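Local atomic coordinates of Epf (Streptococcus pyogenes, PDB entry 4ES8), a protein that acts as a cell-surface adhesin, binding to cells through an N-terminal domain that combines a carbohydrate-binding module with a fibronectin-like domain. Residues I109-Y114 and S177-K182; I211-N216 and I295-S300; D75-I80 and R88-T93. One frame throughout, in Å; residues are numbered along the deposited sequence. Where two conformers were deposited one is given.

Interaction 1. Residues I109-Y114 and S177-K182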
loop_
_atom_site.group_PDB
_atom_site.type_symbol
_atom_site.label_atom_id
_atom_site.label_comp_id
_atom_site.label_asym_id
_atom_site.label_seq_id
_atom_site.Cartn_x
_atom_site.Cartn_y
_atom_site.Cartn_z
ATOM N N ILE A 109 0.802 6.485 -1.138
ATOM C CA ILE A 109 -0.012 7.700 -1.089
ATOM C C ILE A 109 -1.042 7.543 0.012
ATOM O O ILE A 109 -1.642 6.478 0.160
ATOM C CB ILE A 109 -0.678 7.970 -2.466
ATOM C CG1 ILE A 109 0.418 8.293 -3.507
ATOM C CG2 ILE A 109 -1.702 9.136 -2.387
ATOM C CD1 ILE A 109 -0.089 8.238 -4.964
ATOM N N LYS A 110 -1.269 8.626 0.775
ATOM C CA LYS A 110 -2.273 8.614 1.845
ATOM C C LYS A 110 -3.658 8.374 1.254
ATOM O O LYS A 110 -4.010 8.983 0.236
ATOM C CB LYS A 110 -2.260 9.972 2.567
ATOM C CG LYS A 110 -3.227 10.040 3.766
ATOM C CD LYS A 110 -3.157 11.373 4.525
ATOM C CE LYS A 110 -3.805 12.521 3.773
ATOM N NZ LYS A 110 -3.868 13.764 4.603
ATOM N N ASP A 111 -4.436 7.482 1.891
ATOM C CA ASP A 111 -5.827 7.228 1.548
ATOM C C ASP A 111 -6.002 6.545 0.174
ATOM O O ASP A 111 -7.055 6.650 -0.433
ATOM C CB ASP A 111 -6.652 8.530 1.633
ATOM C CG ASP A 111 -8.148 8.364 1.745
ATOM O OD1 ASP A 111 -8.594 7.460 2.485
ATOM O OD2 ASP A 111 -8.874 9.183 1.148
ATOM N N HIS A 112 -4.976 5.812 -0.287
ATOM C CA HIS A 112 -5.074 4.984 -1.481
ATOM C C HIS A 112 -5.267 3.537 -1.008
ATOM O O HIS A 112 -4.968 3.221 0.156
ATOM C CB HIS A 112 -3.808 5.135 -2.340
ATOM C CG HIS A 112 -3.892 6.195 -3.407
ATOM N ND1 HIS A 112 -3.280 6.009 -4.639
ATOM C CD2 HIS A 112 -4.478 7.419 -3.387
ATOM C CE1 HIS A 112 -3.495 7.121 -5.328
ATOM N NE2 HIS A 112 -4.197 8.016 -4.609
ATOM N N ASP A 113 -5.775 2.680 -1.897
ATOM C CA ASP A 113 -6.018 1.267 -1.635
ATOM C C ASP A 113 -4.926 0.441 -2.280
ATOM O O ASP A 113 -4.539 0.726 -3.432
ATOM C CB ASP A 113 -7.389 0.869 -2.185
ATOM C CG ASP A 113 -8.531 1.535 -1.447
ATOM O OD1 ASP A 113 -8.482 1.589 -0.225
ATOM O OD2 ASP A 113 -9.436 2.057 -2.106
ATOM N N TYR A 114 -4.428 -0.585 -1.551
ATOM C CA TYR A 114 -3.341 -1.418 -2.048
ATOM C C TYR A 114 -3.682 -2.887 -1.928
ATOM O O TYR A 114 -4.513 -3.279 -1.089
ATOM C CB TYR A 114 -2.036 -1.111 -1.295
ATOM C CG TYR A 114 -1.548 0.295 -1.575
ATOM C CD1 TYR A 114 -0.764 0.569 -2.693
ATOM C CD2 TYR A 114 -1.943 1.369 -0.773
ATOM C CE1 TYR A 114 -0.355 1.873 -2.991
ATOM C CE2 TYR A 114 -1.546 2.678 -1.065
ATOM C CZ TYR A 114 -0.760 2.923 -2.176
ATOM O OH TYR A 114 -0.376 4.218 -2.454
ATOM N N SER A 177 -5.551 -6.875 1.291
ATOM C CA SER A 177 -5.846 -5.535 0.795
ATOM C C SER A 177 -5.991 -4.602 1.994
ATOM O O SER A 177 -6.334 -5.057 3.088
ATOM C CB SER A 177 -7.101 -5.528 -0.071
ATOM O OG SER A 177 -8.245 -5.998 0.621
ATOM N N PHE A 178 -5.684 -3.314 1.797
ATOM C CA PHE A 178 -5.795 -2.343 2.874
ATOM C C PHE A 178 -5.811 -0.957 2.286
ATOM O O PHE A 178 -5.418 -0.757 1.133
ATOM C CB PHE A 178 -4.655 -2.468 3.907
ATOM C CG PHE A 178 -3.295 -2.102 3.372
ATOM C CD1 PHE A 178 -2.572 -2.997 2.584
ATOM C CD2 PHE A 178 -2.738 -0.854 3.635
ATOM C CE1 PHE A 178 -1.317 -2.645 2.070
ATOM C CE2 PHE A 178 -1.478 -0.510 3.129
ATOM C CZ PHE A 178 -0.776 -1.411 2.355
ATOM N N ARG A 179 -6.213 0.000 3.109
ATOM C CA ARG A 179 -6.178 1.423 2.753
ATOM C C ARG A 179 -5.176 2.128 3.654
ATOM O O ARG A 179 -5.177 1.903 4.874
ATOM C CB ARG A 179 -7.583 2.051 2.930
ATOM C CG ARG A 179 -7.633 3.543 2.646
ATOM C CD ARG A 179 -9.079 4.045 2.567
ATOM N NE ARG A 179 -9.652 3.655 1.274
ATOM C CZ ARG A 179 -10.890 3.927 0.873
ATOM N NH1 ARG A 179 -11.727 4.584 1.669
ATOM N NH2 ARG A 179 -11.298 3.550 -0.332
ATOM N N THR A 180 -4.319 3.003 3.089
ATOM C CA THR A 180 -3.368 3.717 3.948
ATOM C C THR A 180 -3.998 4.893 4.723
ATOM O O THR A 180 -4.895 5.595 4.213
ATOM C CB THR A 180 -2.256 4.287 3.104
ATOM O OG1 THR A 180 -2.844 5.092 2.054
ATOM C CG2 THR A 180 -1.353 3.197 2.534
ATOM N N LEU A 181 -3.472 5.131 5.931
ATOM C CA LEU A 181 -3.873 6.273 6.769
ATOM C C LEU A 181 -2.830 7.391 6.691
ATOM O O LEU A 181 -3.087 8.517 7.151
ATOM C CB LEU A 181 -4.079 5.826 8.240
ATOM C CG LEU A 181 -5.235 4.841 8.437
ATOM C CD1 LEU A 181 -5.309 4.346 9.863
ATOM C CD2 LEU A 181 -6.605 5.421 7.970
ATOM N N LYS A 182 -1.630 7.071 6.178
ATOM C CA LYS A 182 -0.514 8.008 6.058
ATOM C C LYS A 182 0.125 7.929 4.684
ATOM O O LYS A 182 -0.085 6.950 3.976
ATOM C CB LYS A 182 0.591 7.656 7.092
ATOM C CG LYS A 182 0.171 7.654 8.563
ATOM C CD LYS A 182 1.353 7.317 9.465
ATOM C CE LYS A 182 1.017 7.500 10.928
ATOM N NZ LYS A 182 2.241 7.556 11.768
HETATM O O HOH W 1 -7.421 6.689 4.735
#
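The guanidinium of Arg179 and the carboxylate of Asp113 lie nearly coplanar, their planes 22° apart, and meet at the guanidinium's edge. NE reaches OD1 at 2.8 Å from the syn side, tilted, while NH2 drives straight at the syn lone pair of OD2. This side-on salt bridge joins an antiparallel non-hydrogen-bonded pair. The carboxylate of Asp111 stands steeply to the guanidinium, its OD1 resting on CD of Arg179 at 3.5 Å; its OD2 accepts from the backbone of Thr243 and Asn244. On the other sheet face the Tyr114 and Phe178 rings sit obliquely, planes 31° apart, and Tyr114 CB makes an off-centre CH-pi contact with the Phe178 ring. The Tyr114 ring has Ile109 O at its edge; Thr180 CG2 approaches its CE2 to 3.6 Å. Ile109 CG2 covers one face of the His112 ring, toward the rim, and its nitrogens bond Asp213 and Glu246.

Thr180 ties the strand end to the turn before 113-114. Its OG1, between the backbone N and the carbonyl carbon (chi1 54°), donates to Ile109 O at 2.6 Å and accepts from His112 N, with a weak bond from Asp111 N. A water bridges Asp111 OD1 and Thr180 O. Tyr114 and Phe178 exchange both backbone bonds. The type II turn, Ile109 to His112, thus meets the end of inner antiparallel strands 113-123 and 172-180 of a beta-sandwich-like domain, consistent with a carbohydrate-binding module.

Interaction 2. Residues I211-N216 and I295-S300; sequences IIDVTN and IKQKQS
Ser300 against Thr215 and Asp213 makes a small polar contact between a strand end with its following loop and another loop, at the junction of two beta domains. The 211-216 segment leaves strand 202-213, an inner strand of a seven-stranded sheet, whereas 295-300 follows strand 290-297 of the four-stranded sheet beyond it. Only 242 Å² is buried, and a single direct hydrogen bond crosses: Ser300 OG donates to Thr215 O at 2.7 Å, in the plane of that carbonyl. The hydroxyl gets there because OG lies between the backbone N and the carbonyl carbon (chi1 71°), and CB meanwhile packs on Asp213 O at 3.3 Å. A water donates to both Asp213 O and Ser300 O, adding a second, indirect link.

Each side is braced internally before it meets the other. Asp213 OD1 takes two donors from Thr215, the hydroxyl at 2.6 Å on its syn side and the backbone N at 2.9 Å, nearly in line with its C-O bond. OD2, which has His112 as an outside partner, lies 3.3 Å from Gln299 CB. In 295-300, the bend of Gln297 at chi2 (-54°) turns CD back toward its own loop, and OE1 there accepts from Ser300 N in the carbonyl plane at 2.9 Å and from Gln299 N well above that plane. Its NE2 donates to Gln299 OE1 and to Asp248 OD1. Gln297 CG touches Thr215, 3.5 Å from Thr215 O. Asp213 thus forms an Asx turn where the strand ends, and the contact as a whole is a polar interdomain junction, consistent with a carbohydrate-binding module meeting a fibronectin-like domain.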
loop_
_atom_site.group_PDB
_atom_site.type_symbol
_atom_site.label_atom_id
_atom_site.label_comp_id
_atom_site.label_asym_id
_atom_site.label_seq_id
_atom_site.Cartn_x
_atom_site.Cartn_y
_atom_site.Cartn_z
ATOM N N ILE A 211 3.210 -5.750 -4.311
ATOM C CA ILE A 211 2.155 -4.846 -3.852
ATOM C C ILE A 211 1.836 -3.898 -4.989
ATOM O O ILE A 211 2.753 -3.358 -5.610
ATOM C CB ILE A 211 2.454 -4.100 -2.529
ATOM C CG1 ILE A 211 1.268 -3.209 -2.095
ATOM C CG2 ILE A 211 3.778 -3.300 -2.596
ATOM C CD1 ILE A 211 1.495 -2.441 -0.760
ATOM N N ILE A 212 0.551 -3.650 -5.241
ATOM C CA ILE A 212 0.147 -2.701 -6.281
ATOM C C ILE A 212 -0.931 -1.799 -5.752
ATOM O O ILE A 212 -1.683 -2.183 -4.839
ATOM C CB ILE A 212 -0.343 -3.401 -7.576
ATOM C CG1 ILE A 212 -1.517 -4.378 -7.309
ATOM C CG2 ILE A 212 0.848 -4.106 -8.270
ATOM C CD1 ILE A 212 -2.364 -4.685 -8.570
ATOM N N ASP A 213 -1.000 -0.598 -6.314
ATOM C CA ASP A 213 -2.066 0.339 -6.004
ATOM C C ASP A 213 -3.327 -0.132 -6.738
ATOM O O ASP A 213 -3.258 -0.426 -7.932
ATOM C CB ASP A 213 -1.622 1.736 -6.448
ATOM C CG ASP A 213 -2.521 2.853 -5.956
ATOM O OD1 ASP A 213 -3.743 2.691 -6.008
ATOM O OD2 ASP A 213 -1.986 3.885 -5.514
ATOM N N VAL A 214 -4.464 -0.252 -6.017
ATOM C CA VAL A 214 -5.728 -0.688 -6.649
ATOM C C VAL A 214 -6.833 0.349 -6.401
ATOM O O VAL A 214 -8.027 0.034 -6.495
ATOM C CB VAL A 214 -6.157 -2.091 -6.163
ATOM C CG1 VAL A 214 -5.200 -3.151 -6.683
ATOM C CG2 VAL A 214 -6.279 -2.144 -4.639
ATOM N N THR A 215 -6.435 1.601 -6.145
ATOM C CA THR A 215 -7.378 2.676 -5.887
ATOM C C THR A 215 -8.332 2.895 -7.064
ATOM O O THR A 215 -7.895 3.037 -8.196
ATOM C CB THR A 215 -6.593 3.956 -5.631
ATOM O OG1 THR A 215 -5.664 3.725 -4.559
ATOM C CG2 THR A 215 -7.477 5.119 -5.295
ATOM N N ASN A 216 -9.628 3.015 -6.770
ATOM C CA ASN A 216 -10.594 3.371 -7.805
ATOM C C ASN A 216 -10.523 4.855 -8.066
ATOM O O ASN A 216 -10.428 5.646 -7.119
ATOM C CB ASN A 216 -12.013 2.992 -7.381
ATOM C CG ASN A 216 -12.209 1.506 -7.319
ATOM O OD1 ASN A 216 -11.831 0.770 -8.236
ATOM N ND2 ASN A 216 -12.789 1.046 -6.223
ATOM N N ILE A 295 -11.838 10.157 -15.796
ATOM C CA ILE A 295 -10.853 10.240 -14.718
ATOM C C ILE A 295 -10.026 8.961 -14.700
ATOM O O ILE A 295 -10.578 7.859 -14.584
ATOM C CB ILE A 295 -11.549 10.504 -13.361
ATOM C CG1 ILE A 295 -12.411 11.813 -13.418
ATOM C CG2 ILE A 295 -10.526 10.595 -12.213
ATOM C CD1 ILE A 295 -13.270 12.119 -12.196
ATOM N N LYS A 296 -8.697 9.115 -14.781
ATOM C CA LYS A 296 -7.796 7.967 -14.753
ATOM C C LYS A 296 -7.012 8.007 -13.468
ATOM O O LYS A 296 -6.415 9.034 -13.170
ATOM C CB LYS A 296 -6.837 8.015 -15.953
ATOM C CG LYS A 296 -5.825 6.847 -15.970
ATOM C CD LYS A 296 -4.822 7.035 -17.112
ATOM C CE LYS A 296 -3.798 5.936 -17.183
ATOM N NZ LYS A 296 -2.586 6.384 -17.924
ATOM N N GLN A 297 -7.044 6.915 -12.677
ATOM C CA GLN A 297 -6.227 6.870 -11.465
ATOM C C GLN A 297 -4.797 6.562 -11.938
ATOM O O GLN A 297 -4.560 5.455 -12.420
ATOM C CB GLN A 297 -6.781 5.822 -10.493
ATOM C CG GLN A 297 -6.629 6.237 -9.025
ATOM C CD GLN A 297 -5.198 6.579 -8.697
ATOM O OE1 GLN A 297 -4.314 5.726 -8.857
ATOM N NE2 GLN A 297 -4.918 7.852 -8.374
ATOM N N LYS A 298 -3.867 7.530 -11.853
ATOM C CA LYS A 298 -2.543 7.320 -12.466
ATOM C C LYS A 298 -1.741 6.199 -11.851
ATOM O O LYS A 298 -0.927 5.597 -12.551
ATOM C CB LYS A 298 -1.702 8.584 -12.434
ATOM C CG LYS A 298 -2.159 9.670 -13.380
ATOM C CD LYS A 298 -1.282 10.859 -13.113
ATOM C CE LYS A 298 -1.026 11.653 -14.341
ATOM N NZ LYS A 298 -0.047 12.731 -14.042
ATOM N N GLN A 299 -1.942 5.911 -10.558
ATOM C CA GLN A 299 -1.142 4.862 -9.933
ATOM C C GLN A 299 -1.742 3.478 -10.175
ATOM O O GLN A 299 -0.997 2.546 -10.480
ATOM C CB GLN A 299 -0.966 5.110 -8.427
ATOM C CG GLN A 299 -0.097 6.335 -8.130
ATOM C CD GLN A 299 -0.782 7.658 -8.358
ATOM O OE1 GLN A 299 -1.951 7.856 -8.027
ATOM N NE2 GLN A 299 -0.036 8.610 -8.890
ATOM N N SER A 300 -3.071 3.314 -9.990
ATOM C CA SER A 300 -3.675 1.994 -10.161
ATOM C C SER A 300 -3.943 1.665 -11.635
ATOM O O SER A 300 -4.190 0.505 -11.968
ATOM C CB SER A 300 -4.986 1.928 -9.392
ATOM O OG SER A 300 -5.945 2.745 -10.049
HETATM O O HOH W 2 -4.553 -1.588 -10.082
#

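Interaction 3. Residues D75-I80 and R88-T93; sequences DSYIKI and RYKTST. With ACT (acetate ion), chain E.
Tyr77 and Lys90 cross at a slant, the lysine's methylenes lying obliquely against the ring: CG comes to 3.7 Å from CD1, and CD lies almost as near to CD1 and CE1. Bends at chi2 (-71°) and chi3 (-70°) fold the lysine chain round beside the tyrosine. Its ammonium is far from the ring centroid, at 5.4 Å, at most a weak cation-pi attraction; NZ instead donates to OXT of an acetate ion at 2.8 Å and pairs with Asp201.

The acetate, probably from the crystallisation liquor, sits over one face of the Tyr77 ring, its C 3.8 Å above the plane and offset toward the rim. Arg88 also binds it: NH1 donates to the same OXT at 3.0 Å, with the acetate carbon in the guanidinium plane. Arg88 NE is meanwhile held by Asp203, and Trp67 makes a cation-pi contact with the arginine.

These side chains decorate a beta hairpin of strands 76-80 and 84-89. Tyr77 and Arg88 form an antiparallel hydrogen-bonded pair and share one face, their CB atoms 4.2 Å apart, while Ser76 and Tyr89, a non-hydrogen-bonded pair, turn to the other face, toward strand 97-105.

Beyond the pairing the chain swings into a type I turn, Lys90 to Thr93. Lys90 N donates to Asp75 O at 2.9 Å, almost in line with the carbonyl. Thr93 OG1, anti to its carbonyl carbon (chi1 -64°), reaches a lone pair of Lys90 O, which also accepts from Thr93 N.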
loop_
_atom_site.group_PDB
_atom_site.type_symbol
_atom_site.label_atom_id
_atom_site.label_comp_id
_atom_site.label_asym_id
_atom_site.label_seq_id
_atom_site.Cartn_x
_atom_site.Cartn_y
_atom_site.Cartn_z
ATOM N N ASP A 75 18.589 -19.055 19.388
ATOM C CA ASP A 75 17.288 -19.723 19.531
ATOM C C ASP A 75 16.584 -19.757 18.171
ATOM O O ASP A 75 16.029 -20.789 17.786
ATOM C CB ASP A 75 16.400 -19.050 20.596
ATOM C CG ASP A 75 16.347 -17.531 20.577
ATOM O OD1 ASP A 75 16.980 -16.917 19.673
ATOM O OD2 ASP A 75 15.675 -16.951 21.458
ATOM N N SER A 76 16.667 -18.659 17.417
ATOM C CA SER A 76 16.111 -18.596 16.081
ATOM C C SER A 76 17.222 -18.284 15.102
ATOM O O SER A 76 18.241 -17.674 15.476
ATOM C CB SER A 76 14.993 -17.550 15.997
ATOM O OG SER A 76 15.404 -16.314 16.579
ATOM N N TYR A 77 17.069 -18.769 13.867
ATOM C CA TYR A 77 17.914 -18.418 12.740
ATOM C C TYR A 77 17.011 -17.818 11.704
ATOM O O TYR A 77 15.824 -18.163 11.653
ATOM C CB TYR A 77 18.640 -19.663 12.155
ATOM C CG TYR A 77 19.789 -20.176 13.000
ATOM C CD1 TYR A 77 19.568 -20.698 14.276
ATOM C CD2 TYR A 77 21.086 -20.201 12.499
ATOM C CE1 TYR A 77 20.630 -21.176 15.057
ATOM C CE2 TYR A 77 22.149 -20.695 13.260
ATOM C CZ TYR A 77 21.915 -21.179 14.535
ATOM O OH TYR A 77 22.981 -21.635 15.290
ATOM N N ILE A 78 17.556 -16.954 10.853
ATOM C CA ILE A 78 16.775 -16.291 9.802
ATOM C C ILE A 78 17.526 -16.389 8.479
ATOM O O ILE A 78 18.763 -16.480 8.473
ATOM C CB ILE A 78 16.477 -14.832 10.196
ATOM C CG1 ILE A 78 17.781 -14.017 10.424
ATOM C CG2 ILE A 78 15.524 -14.812 11.437
ATOM C CD1 ILE A 78 17.504 -12.518 10.766
ATOM N N LYS A 79 16.792 -16.350 7.359
ATOM C CA LYS A 79 17.434 -16.504 6.044
ATOM C C LYS A 79 16.696 -15.695 5.017
ATOM O O LYS A 79 15.454 -15.717 4.974
ATOM C CB LYS A 79 17.473 -17.989 5.623
ATOM C CG LYS A 79 18.143 -18.270 4.275
ATOM C CD LYS A 79 18.279 -19.800 3.993
ATOM C CE LYS A 79 16.960 -20.553 3.889
ATOM N NZ LYS A 79 16.148 -20.143 2.705
ATOM N N ILE A 80 17.457 -14.962 4.200
ATOM C CA ILE A 80 16.852 -14.144 3.161
ATOM C C ILE A 80 17.602 -14.333 1.859
ATOM O O ILE A 80 18.826 -14.619 1.844
ATOM C CB ILE A 80 16.850 -12.646 3.600
ATOM C CG1 ILE A 80 15.841 -11.801 2.814
ATOM C CG2 ILE A 80 18.275 -12.026 3.564
ATOM C CD1 ILE A 80 15.631 -10.374 3.462
ATOM N N ARG A 88 13.714 -20.022 11.360
ATOM C CA ARG A 88 13.942 -21.368 11.877
ATOM C C ARG A 88 13.952 -21.272 13.380
ATOM O O ARG A 88 14.689 -20.443 13.931
ATOM C CB ARG A 88 15.264 -21.957 11.362
ATOM C CG ARG A 88 15.703 -23.210 12.131
ATOM C CD ARG A 88 16.869 -23.917 11.458
ATOM N NE ARG A 88 16.456 -24.488 10.188
ATOM C CZ ARG A 88 17.299 -24.966 9.281
ATOM N NH1 ARG A 88 18.605 -25.021 9.539
ATOM N NH2 ARG A 88 16.844 -25.432 8.129
ATOM N N TYR A 89 13.123 -22.074 14.043
ATOM C CA TYR A 89 13.085 -22.147 15.519
ATOM C C TYR A 89 13.857 -23.397 15.966
ATOM O O TYR A 89 13.600 -24.502 15.463
ATOM C CB TYR A 89 11.647 -22.193 16.040
ATOM C CG TYR A 89 10.853 -20.960 15.699
ATOM C CD1 TYR A 89 10.200 -20.842 14.472
ATOM C CD2 TYR A 89 10.789 -19.882 16.581
ATOM C CE1 TYR A 89 9.482 -19.693 14.140
ATOM C CE2 TYR A 89 10.064 -18.738 16.266
ATOM C CZ TYR A 89 9.411 -18.649 15.046
ATOM O OH TYR A 89 8.697 -17.520 14.737
ATOM N N LYS A 90 14.842 -23.216 16.848
ATOM C CA LYS A 90 15.672 -24.320 17.330
ATOM C C LYS A 90 15.106 -24.913 18.602
ATOM O O LYS A 90 14.325 -24.272 19.294
ATOM C CB LYS A 90 17.126 -23.835 17.585
ATOM C CG LYS A 90 17.770 -23.107 16.396
ATOM C CD LYS A 90 18.111 -24.034 15.237
ATOM C CE LYS A 90 19.271 -24.963 15.565
ATOM N NZ LYS A 90 19.607 -25.861 14.409
ATOM N N THR A 91 15.578 -26.119 18.979
ATOM C CA THR A 91 15.115 -26.766 20.200
ATOM C C THR A 91 15.461 -25.946 21.460
ATOM O O THR A 91 14.808 -26.137 22.481
ATOM C CB THR A 91 15.695 -28.195 20.339
ATOM O OG1 THR A 91 17.109 -28.110 20.421
ATOM C CG2 THR A 91 15.306 -29.106 19.196
ATOM N N SER A 92 16.495 -25.081 21.398
ATOM C CA SER A 92 16.883 -24.279 22.570
ATOM C C SER A 92 15.943 -23.076 22.790
ATOM O O SER A 92 16.050 -22.404 23.820
ATOM C CB SER A 92 18.324 -23.810 22.430
ATOM O OG SER A 92 18.492 -23.045 21.255
ATOM N N THR A 93 15.017 -22.800 21.832
ATOM C CA THR A 93 14.039 -21.710 21.958
ATOM C C THR A 93 13.256 -21.841 23.252
ATOM O O THR A 93 12.816 -22.942 23.583
ATOM C CB THR A 93 13.030 -21.786 20.773
ATOM O OG1 THR A 93 13.711 -21.567 19.539
ATOM C CG2 THR A 93 11.897 -20.761 20.880
HETATM C C ACT E . 21.441 -24.146 11.790
HETATM O O ACT E . 22.345 -24.223 12.651
HETATM O OXT ACT E . 20.328 -24.694 11.973
HETATM C CH3 ACT E . 21.795 -23.495 10.462
#

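Interactions 1 and 2 are neighbours, their centres 11 Å apart, and touch directly: His112 ND1 lies 2.6 Å from Asp213 OD2, probably a hydrogen bond, and Asp113 O lies 2.8 Å from Val214 N. His112 CB also packs on Thr215 OG1 at 3.2 Å. The turn of interaction 1 therefore backs the Asx turn of interaction 2 at the junction between the domains. Interaction 3 lies on the sheet that holds interaction 1 and the 211-216 side of interaction 2, yet its centre is 34 Å from that of interaction 1 and 39 Å from that of interaction 2, and it touches neither. The bound acetate belongs to interaction 3, whereas the sodium ion lies about 8 Å from the Ser177 side chain of interaction 1.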